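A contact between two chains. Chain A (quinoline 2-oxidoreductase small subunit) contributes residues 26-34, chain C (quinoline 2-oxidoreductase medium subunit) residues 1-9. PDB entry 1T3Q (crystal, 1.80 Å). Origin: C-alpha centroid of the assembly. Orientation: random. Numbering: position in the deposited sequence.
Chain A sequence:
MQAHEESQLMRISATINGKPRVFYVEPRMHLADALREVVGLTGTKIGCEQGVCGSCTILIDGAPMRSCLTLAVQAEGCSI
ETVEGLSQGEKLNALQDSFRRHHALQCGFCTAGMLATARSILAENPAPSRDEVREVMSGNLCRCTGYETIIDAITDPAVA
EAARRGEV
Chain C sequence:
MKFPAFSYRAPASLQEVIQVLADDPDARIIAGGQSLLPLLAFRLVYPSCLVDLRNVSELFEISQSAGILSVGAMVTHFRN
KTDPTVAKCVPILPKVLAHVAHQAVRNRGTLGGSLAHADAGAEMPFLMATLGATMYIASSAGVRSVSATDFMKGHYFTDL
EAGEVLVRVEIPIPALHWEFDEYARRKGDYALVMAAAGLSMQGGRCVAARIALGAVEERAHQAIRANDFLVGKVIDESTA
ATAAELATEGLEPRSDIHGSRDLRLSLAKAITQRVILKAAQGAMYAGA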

# COMPACT_ATOMS: atom_id res chain seq x y z
N GLU A 26 -1.80 -20.58 19.36
CA GLU A 26 -1.03 -21.72 19.85
C GLU A 26 -0.51 -21.28 21.21
O GLU A 26 -0.30 -20.09 21.44
N PRO A 27 -0.29 -22.23 22.13
CA PRO A 27 0.21 -21.90 23.46
C PRO A 27 1.55 -21.15 23.42
O PRO A 27 1.83 -20.32 24.28
N ARG A 28 2.37 -21.46 22.41
CA ARG A 28 3.69 -20.85 22.27
C ARG A 28 3.72 -19.37 21.92
O ARG A 28 4.78 -18.75 21.90
N MET A 29 2.56 -18.79 21.64
CA MET A 29 2.49 -17.37 21.28
C MET A 29 2.13 -16.51 22.48
O MET A 29 1.15 -16.80 23.18
N HIS A 30 2.90 -15.45 22.73
CA HIS A 30 2.55 -14.59 23.85
C HIS A 30 1.42 -13.64 23.46
O HIS A 30 1.09 -13.50 22.27
N LEU A 31 0.79 -13.03 24.45
CA LEU A 31 -0.33 -12.13 24.24
C LEU A 31 -0.03 -10.94 23.33
O LEU A 31 -0.87 -10.54 22.52
N ALA A 32 1.17 -10.37 23.47
CA ALA A 32 1.55 -9.23 22.63
C ALA A 32 1.45 -9.62 21.16
O ALA A 32 0.82 -8.92 20.37
N ASP A 33 2.06 -10.75 20.79
CA ASP A 33 2.00 -11.22 19.40
C ASP A 33 0.57 -11.55 18.97
O ASP A 33 0.18 -11.27 17.83
N ALA A 34 -0.21 -12.16 19.85
CA ALA A 34 -1.59 -12.52 19.50
C ALA A 34 -2.42 -11.28 19.21
O ALA A 34 -3.15 -11.22 18.22
N MET C 1 13.96 -15.64 19.72
CA MET C 1 13.40 -15.04 20.96
C MET C 1 11.93 -15.44 21.14
O MET C 1 11.28 -15.02 22.09
N LYS C 2 11.41 -16.24 20.21
CA LYS C 2 10.04 -16.72 20.33
C LYS C 2 10.13 -18.03 21.12
O LYS C 2 11.08 -18.80 20.96
N PHE C 3 9.15 -18.28 21.98
CA PHE C 3 9.14 -19.49 22.79
C PHE C 3 9.17 -20.74 21.93
O PHE C 3 8.73 -20.73 20.78
N PRO C 4 9.71 -21.84 22.47
CA PRO C 4 9.73 -23.08 21.68
C PRO C 4 8.30 -23.60 21.83
O PRO C 4 7.55 -23.09 22.67
N ALA C 5 7.90 -24.58 21.04
CA ALA C 5 6.53 -25.10 21.10
C ALA C 5 6.23 -25.95 22.34
O ALA C 5 7.11 -26.59 22.90
N PHE C 6 4.96 -25.94 22.76
CA PHE C 6 4.51 -26.72 23.91
C PHE C 6 2.98 -26.72 24.00
O PHE C 6 2.32 -25.84 23.44
N SER C 7 2.42 -27.71 24.68
CA SER C 7 0.98 -27.78 24.85
C SER C 7 0.64 -27.04 26.14
O SER C 7 1.54 -26.64 26.88
N TYR C 8 -0.64 -26.85 26.41
CA TYR C 8 -1.06 -26.11 27.60
C TYR C 8 -2.30 -26.70 28.27
O TYR C 8 -3.24 -27.11 27.60
N ARG C 9 -2.28 -26.71 29.59
CA ARG C 9 -3.39 -27.21 30.39
C ARG C 9 -3.52 -26.35 31.64
O ARG C 9 -2.52 -25.92 32.22

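The contact is organised around Arg A28, which has more of its surface covered by the other stretch than any other residue here, with Phe C3 and Pro A27 next. Arg A28 and Pro A27 are the two central residues of a type I turn, closed by the backbone hydrogen bond from Met A29 N to Glu A26 O (3.1 Å), so the turn presents them together to chain C.

The CA-to-CB bond of Arg A28 points sideways, and its side chain (chi1 p, chi2 t, chi3 m) runs along the partner stretch. Its guanidinium meets the carbonyl of Phe C3 edge-on: NH1 donates to Phe C3 O at 2.9 Å, and NE adds a weak, more bent hydrogen bond to the same Phe C3 O at 3.3 Å. Over one face of the flat group lies the next piece of backbone, with Ala C5 N 3.6 Å from Arg A28 CZ. Arginine suits this place because its planar cation can donate in its plane while its face packs against a peptide. Water 3 ties the arrangement together, accepting from Arg A28 NE (3.0 Å) and donating both to Arg A28 O (2.6 Å) and to Phe C3 O (2.7 Å). Water 2 bridges the backbones, accepting from Arg A28 N (3.0 Å) and donating to Phe C6 O (2.9 Å).

Phe C3, with chi1 m, lies beside His A30: the imidazole edge approaches the phenyl face in an offset edge-to-face pair, centroids 5.8 Å apart and planes at 76°. Phe C3 N donates to water 1 at 2.9 Å, and that water gives a weak hydrogen bond to Arg A28 O at 3.4 Å. His A30 (chi1 p) also caps the helix that follows, its ND1 accepting from Asp A33 N at 3.0 Å.

The CA-to-CB bond of Pro A27 points toward chain C, and the ring supplies a compact apolar surface. Its CB lies 3.7 Å from Phe C6 CE1 and 3.8 Å from Tyr C8 CB. The CA-to-CB bond of Phe C6 (chi1 p) points sideways, but its ring comes close, with CZ 3.7 Å from Arg A28 CA. Tyr C8 (chi1 t) does the reverse: its CB faces the proline while the end of its side chain leads away.

Lys C2 also starts sideways. Its m, m, t, t chain carries NZ to Asp A33 OD1, forming a 2.6 Å salt bridge. The lysine's length lets its charge reach the carboxylate of Asp A33 (chi1 m), whose CA-to-CB bond points toward chain C.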

# COMPACT_ATOMS: atom_id res chain seq x y z
CB GLU A 26 0.17 -22.01 18.94
CG GLU A 26 -0.18 -22.44 17.54
CD GLU A 26 1.04 -22.83 16.75
OE1 GLU A 26 1.92 -21.97 16.53
OE2 GLU A 26 1.14 -24.01 16.34
CB PRO A 27 0.33 -23.26 24.14
CG PRO A 27 -0.78 -24.05 23.50
CD PRO A 27 -0.65 -23.66 22.04
CB ARG A 28 4.50 -21.60 21.20
CG ARG A 28 4.02 -21.36 19.77
CD ARG A 28 4.84 -22.16 18.75
NE ARG A 28 6.28 -21.92 18.88
CZ ARG A 28 7.21 -22.53 18.15
NH1 ARG A 28 8.49 -22.25 18.34
NH2 ARG A 28 6.86 -23.42 17.24
CB MET A 29 1.45 -17.17 20.16
CG MET A 29 1.28 -15.72 19.70
SD MET A 29 0.13 -15.49 18.34
CE MET A 29 1.21 -15.69 16.94
CB HIS A 30 3.76 -13.83 24.43
CG HIS A 30 4.61 -13.12 23.41
ND1 HIS A 30 4.10 -12.17 22.55
CD2 HIS A 30 5.95 -13.14 23.20
CE1 HIS A 30 5.09 -11.63 21.86
NE2 HIS A 30 6.22 -12.20 22.23
CB LEU A 31 -0.87 -11.65 25.59
CG LEU A 31 -2.14 -10.79 25.56
CD1 LEU A 31 -3.22 -11.49 24.75
CD2 LEU A 31 -2.61 -10.55 26.99
CB ALA A 32 2.98 -8.78 22.97
CB ASP A 33 2.89 -12.46 19.21
CG ASP A 33 4.35 -12.11 18.95
OD1 ASP A 33 5.18 -13.05 18.87
OD2 ASP A 33 4.69 -10.91 18.81
CB ALA A 34 -2.23 -13.35 20.61
CB MET C 1 13.54 -13.52 20.91
CG MET C 1 13.02 -12.77 22.12
SD MET C 1 14.22 -11.60 22.78
CE MET C 1 14.30 -12.15 24.50
CB LYS C 2 9.43 -16.98 18.95
CG LYS C 2 9.30 -15.75 18.05
CD LYS C 2 8.53 -14.63 18.72
CE LYS C 2 8.40 -13.42 17.81
NZ LYS C 2 7.63 -12.30 18.44
CB PHE C 3 7.86 -19.59 23.64
CG PHE C 3 7.53 -18.35 24.42
CD1 PHE C 3 6.21 -18.07 24.73
CD2 PHE C 3 8.53 -17.49 24.86
CE1 PHE C 3 5.88 -16.94 25.46
CE2 PHE C 3 8.21 -16.35 25.60
CZ PHE C 3 6.88 -16.07 25.90
CB PRO C 4 10.77 -23.94 22.41
CG PRO C 4 10.65 -23.48 23.82
CD PRO C 4 10.52 -21.98 23.69
CB ALA C 5 6.22 -25.89 19.84
CB PHE C 6 5.11 -26.17 25.21
CG PHE C 6 4.89 -24.70 25.43
CD1 PHE C 6 3.65 -24.21 25.83
CD2 PHE C 6 5.93 -23.79 25.19
CE1 PHE C 6 3.45 -22.83 25.99
CE2 PHE C 6 5.73 -22.42 25.35
CZ PHE C 6 4.49 -21.94 25.75
CB SER C 7 0.50 -29.23 24.92
OG SER C 7 1.10 -29.90 26.01
CB TYR C 8 -1.34 -24.66 27.20
CG TYR C 8 -1.93 -23.79 28.29
CD1 TYR C 8 -1.10 -23.11 29.20
CD2 TYR C 8 -3.31 -23.61 28.39
CE1 TYR C 8 -1.64 -22.26 30.17
CE2 TYR C 8 -3.86 -22.76 29.36
CZ TYR C 8 -3.02 -22.09 30.24
OH TYR C 8 -3.57 -21.25 31.18
CB ARG C 9 -3.17 -28.67 30.80
CG ARG C 9 -3.29 -29.65 29.66
CD ARG C 9 -3.22 -31.10 30.13
NE ARG C 9 -4.32 -31.47 31.01
CZ ARG C 9 -4.63 -32.73 31.32
NH1 ARG C 9 -3.91 -33.73 30.81
NH2 ARG C 9 -5.64 -33.00 32.13
O HOH W 1 7.09 -16.23 22.17
O HOH W 2 2.62 -24.11 21.08
O HOH W 3 6.62 -19.19 20.09